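Local atomic coordinates of phosphate-specific transport system accessory protein PhoU homolog (Pseudomonas aeruginosa, PDB entry 4Q25), a protein that probably takes part in regulating phosphate uptake, as a homodimeric helix-bundle member of the PhoU family and a negative regulator of the Pho regulon. Residues E34-N38 and Q138-Q142; A52-R56 and A111-I115. Residues are numbered along the deposited sequence.

Contact 1 of 2, residues E34-N38 and Q138-Q142; sequences EKQVN and QKMVQ
Residues 34-38 and 138-142 are helical throughout and lie within the longer helices 15-45 and 127-149. They run antiparallel, 168° between their N-to-C directions, with axes 10.0 Å apart at closest approach; the nearest CA pair is Val37 and Gln138, at 6.5 Å. The i to i+4 hydrogen bonds Asn38 N to Glu34 O and Gln142 N to Gln138 O are both 3.1 Å. Aliphatic contacts form the inner part. Val37 and Val141, both t in chi1, point toward the opposite helix: Val37 CG1 lies 4.0 Å from Gln138 CB, and Val141 CG1 4.1 Å from Glu34 CB. Both valines pack on Ile103 and Ile204, so this side is closed by helices 84-120 and 188-220. The side chains of Glu34 and Gln138, each t,t, pass each other through their methylenes, with Glu34 CG 4.2 Å from Gln138 CG. Polar ends complete the contact without bonding. Gln138 OE1 approaches Asn38 CA to 3.1 Å, while Glu34 OE2 sits 3.0 Å from Gln142 CG. Such antiparallel packing joins the two PhoU repeats of this all-helical protein. With no hydrogen bond or salt bridge between the segments, van der Waals contact and shape hold them together, even where polar groups meet.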
# COMPACT_ATOMS: atom_id res chain seq x y z
N GLU A 34 -15.48 -0.28 5.43
CA GLU A 34 -16.01 1.06 5.47
C GLU A 34 -16.38 1.42 6.90
O GLU A 34 -16.22 2.53 7.33
CB GLU A 34 -17.22 1.12 4.54
CG GLU A 34 -17.89 2.46 4.34
CD GLU A 34 -19.18 2.31 3.53
OE1 GLU A 34 -19.22 1.46 2.58
OE2 GLU A 34 -20.17 3.04 3.84
N LYS A 35 -16.91 0.45 7.63
CA LYS A 35 -17.20 0.63 9.03
C LYS A 35 -15.92 0.77 9.85
O LYS A 35 -15.91 1.50 10.85
CB LYS A 35 -18.03 -0.53 9.53
CG LYS A 35 -18.52 -0.35 10.94
CD LYS A 35 -19.15 -1.63 11.44
CE LYS A 35 -19.51 -1.51 12.92
NZ LYS A 35 -18.30 -1.23 13.74
N GLN A 36 -14.84 0.09 9.45
CA GLN A 36 -13.56 0.31 10.07
C GLN A 36 -13.08 1.77 9.87
O GLN A 36 -12.49 2.38 10.77
CB GLN A 36 -12.51 -0.68 9.54
CG GLN A 36 -12.35 -1.99 10.29
CD GLN A 36 -10.97 -2.62 10.03
OE1 GLN A 36 -10.54 -2.71 8.89
NE2 GLN A 36 -10.26 -3.00 11.07
N VAL A 37 -13.26 2.31 8.67
CA VAL A 37 -12.85 3.67 8.40
C VAL A 37 -13.62 4.64 9.29
O VAL A 37 -13.01 5.48 9.97
CB VAL A 37 -13.03 4.03 6.94
CG1 VAL A 37 -12.82 5.51 6.69
CG2 VAL A 37 -12.06 3.26 6.09
N ASN A 38 -14.95 4.50 9.29
CA ASN A 38 -15.84 5.27 10.16
C ASN A 38 -15.39 5.24 11.63
O ASN A 38 -15.20 6.29 12.25
CB ASN A 38 -17.25 4.70 10.06
CG ASN A 38 -18.24 5.40 10.98
OD1 ASN A 38 -18.80 6.42 10.64
ND2 ASN A 38 -18.49 4.82 12.13
N GLN A 138 -14.25 8.27 3.26
CA GLN A 138 -15.21 7.25 3.58
C GLN A 138 -16.33 7.26 2.54
O GLN A 138 -16.80 6.19 2.15
CB GLN A 138 -15.80 7.47 4.96
CG GLN A 138 -16.81 6.41 5.43
CD GLN A 138 -17.30 6.69 6.85
OE1 GLN A 138 -16.52 7.10 7.70
NE2 GLN A 138 -18.60 6.51 7.10
N LYS A 139 -16.74 8.46 2.10
CA LYS A 139 -17.75 8.58 1.05
C LYS A 139 -17.26 7.97 -0.26
O LYS A 139 -17.93 7.17 -0.85
CB LYS A 139 -18.22 10.02 0.81
CG LYS A 139 -19.60 10.05 0.12
CD LYS A 139 -20.11 11.45 -0.22
CE LYS A 139 -21.60 11.43 -0.62
NZ LYS A 139 -22.34 12.70 -0.29
N MET A 140 -16.08 8.36 -0.67
CA MET A 140 -15.41 7.72 -1.82
C MET A 140 -15.44 6.19 -1.76
O MET A 140 -15.65 5.55 -2.79
CB MET A 140 -13.97 8.18 -1.92
CG MET A 140 -13.83 9.64 -2.31
SD MET A 140 -12.13 10.19 -2.37
CE MET A 140 -11.50 9.26 -3.75
N VAL A 141 -15.27 5.61 -0.58
CA VAL A 141 -15.34 4.16 -0.44
C VAL A 141 -16.76 3.64 -0.68
O VAL A 141 -16.92 2.73 -1.48
CB VAL A 141 -14.82 3.67 0.93
CG1 VAL A 141 -15.17 2.20 1.15
CG2 VAL A 141 -13.33 3.85 1.01
N GLN A 142 -17.76 4.19 0.03
CA GLN A 142 -19.18 3.86 -0.21
C GLN A 142 -19.51 3.93 -1.70
O GLN A 142 -20.10 3.02 -2.25
CB GLN A 142 -20.16 4.81 0.48
CG GLN A 142 -19.85 5.31 1.89
CD GLN A 142 -20.93 6.27 2.43
OE1 GLN A 142 -22.07 6.28 1.92
NE2 GLN A 142 -20.57 7.09 3.46

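Contact 2 of 2, residues A52-R56 and A111-I115; sequences AQQVR and ARRAI
The short helix 49-56 supplies residues 52-56, which lie across residues 111-115 of helix 84-120. The two helical segments are roughly antiparallel, with a signed crossing angle of -152° and an axis separation of 8.9 Å. Ala111 and Ala52 set the register, their CA atoms 4.6 Å apart; Ala52 CB touches Ala111 O at 3.4 Å and Ala111 CB at 3.9 Å, while Val55 CG1 reaches the same Ala111 CB at 4.0 Å. Next, Arg112 lays its CG over one face of the Arg56 guanidinium, 3.7 Å from Arg56 NE. Ala114 CB meets Ala52 CB at 4.1 Å, and both alanines also rest on Ala43 of helix 15-45. Ile115, chi1 m and chi2 t, closes the segment: its CG1 is 3.7 Å from Ala52 CB, and its CD1 lies at the guanidinium edge, 4.2 Å from Arg56 NH1. Within the N-terminal PhoU repeat, these alanines permit close backbone approach, while Arg56 offers its guanidinium face to an Arg112 methylene; no hydrogen bond joins the segments.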
# COMPACT_ATOMS: atom_id res chain seq x y z
N ALA A 52 -10.87 2.48 19.22
CA ALA A 52 -9.69 2.30 18.39
C ALA A 52 -9.19 0.86 18.43
O ALA A 52 -8.94 0.25 17.38
CB ALA A 52 -8.61 3.25 18.81
N GLN A 53 -9.09 0.28 19.62
CA GLN A 53 -8.73 -1.14 19.71
C GLN A 53 -9.72 -2.08 18.98
O GLN A 53 -9.32 -3.07 18.35
CB GLN A 53 -8.61 -1.59 21.15
CG GLN A 53 -8.07 -3.01 21.28
CD GLN A 53 -6.71 -3.18 20.65
OE1 GLN A 53 -5.99 -2.20 20.41
NE2 GLN A 53 -6.34 -4.41 20.38
N GLN A 54 -10.99 -1.76 19.05
CA GLN A 54 -12.00 -2.58 18.37
C GLN A 54 -11.75 -2.64 16.87
O GLN A 54 -11.94 -3.69 16.25
CB GLN A 54 -13.38 -2.02 18.65
CG GLN A 54 -14.54 -2.77 18.02
CD GLN A 54 -15.88 -2.20 18.48
OE1 GLN A 54 -16.04 -1.91 19.67
NE2 GLN A 54 -16.82 -2.00 17.55
N VAL A 55 -11.26 -1.53 16.30
CA VAL A 55 -10.93 -1.45 14.90
C VAL A 55 -9.75 -2.35 14.52
O VAL A 55 -9.73 -2.92 13.44
CB VAL A 55 -10.63 -0.00 14.48
CG1 VAL A 55 -9.90 0.05 13.16
CG2 VAL A 55 -11.90 0.80 14.48
N ARG A 56 -8.73 -2.40 15.33
CA ARG A 56 -7.62 -3.25 15.04
C ARG A 56 -8.00 -4.72 15.07
O ARG A 56 -7.57 -5.48 14.28
CB ARG A 56 -6.45 -2.96 15.96
CG ARG A 56 -6.51 -1.59 16.55
CD ARG A 56 -5.21 -0.84 16.47
NE ARG A 56 -4.07 -1.74 16.42
CZ ARG A 56 -3.29 -2.03 17.44
NH1 ARG A 56 -3.52 -1.50 18.62
NH2 ARG A 56 -2.27 -2.85 17.27
N ALA A 111 -6.40 4.18 13.81
CA ALA A 111 -6.76 3.78 15.15
C ALA A 111 -5.55 3.75 16.07
O ALA A 111 -5.68 4.09 17.25
CB ALA A 111 -7.49 2.47 15.17
N ARG A 112 -4.39 3.34 15.57
CA ARG A 112 -3.17 3.46 16.39
C ARG A 112 -2.83 4.91 16.72
O ARG A 112 -2.44 5.18 17.84
CB ARG A 112 -1.96 2.79 15.76
CG ARG A 112 -2.06 1.26 15.82
CD ARG A 112 -0.70 0.59 15.80
NE ARG A 112 -0.03 0.63 14.49
CZ ARG A 112 0.99 1.43 14.15
NH1 ARG A 112 1.50 2.32 15.00
NH2 ARG A 112 1.52 1.33 12.93
N ARG A 113 -2.97 5.81 15.76
CA ARG A 113 -2.73 7.22 16.02
C ARG A 113 -3.70 7.71 17.05
O ARG A 113 -3.34 8.47 17.88
CB ARG A 113 -2.91 8.09 14.76
CG ARG A 113 -2.03 7.74 13.59
CD ARG A 113 -0.63 7.47 14.06
NE ARG A 113 0.04 6.65 13.09
CZ ARG A 113 1.05 5.83 13.38
NH1 ARG A 113 1.61 5.12 12.41
NH2 ARG A 113 1.51 5.74 14.64
N ALA A 114 -4.94 7.24 17.00
CA ALA A 114 -5.95 7.63 17.97
C ALA A 114 -5.53 7.31 19.40
O ALA A 114 -5.73 8.09 20.32
CB ALA A 114 -7.28 6.92 17.63
N ILE A 115 -4.99 6.11 19.59
CA ILE A 115 -4.57 5.64 20.90
C ILE A 115 -3.37 6.46 21.34
O ILE A 115 -3.36 6.98 22.46
CB ILE A 115 -4.23 4.14 20.86
CG1 ILE A 115 -5.51 3.32 20.74
CG2 ILE A 115 -3.44 3.70 22.09
CD1 ILE A 115 -5.26 1.90 20.25

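Overall arrangement
From the N terminus, helix 15-45 contributes residues 34-38 to contact 1, and the following helix 49-56 provides the first side of contact 2. After helix 59-78 the chain returns along helix 84-120, where residues 111-115 close the inner loop. Helix 127-149 then closes the outer one at residues 138-142, so contact 2 is nested inside contact 1. The inner closure ties elements of the first PhoU repeat together; the outer joins that repeat to the second, nearer the centre of the chain. Their centres are about 16 Å apart, yet the contacts touch, through a weak hydrogen bond from Gln36 NE2 to Val55 O.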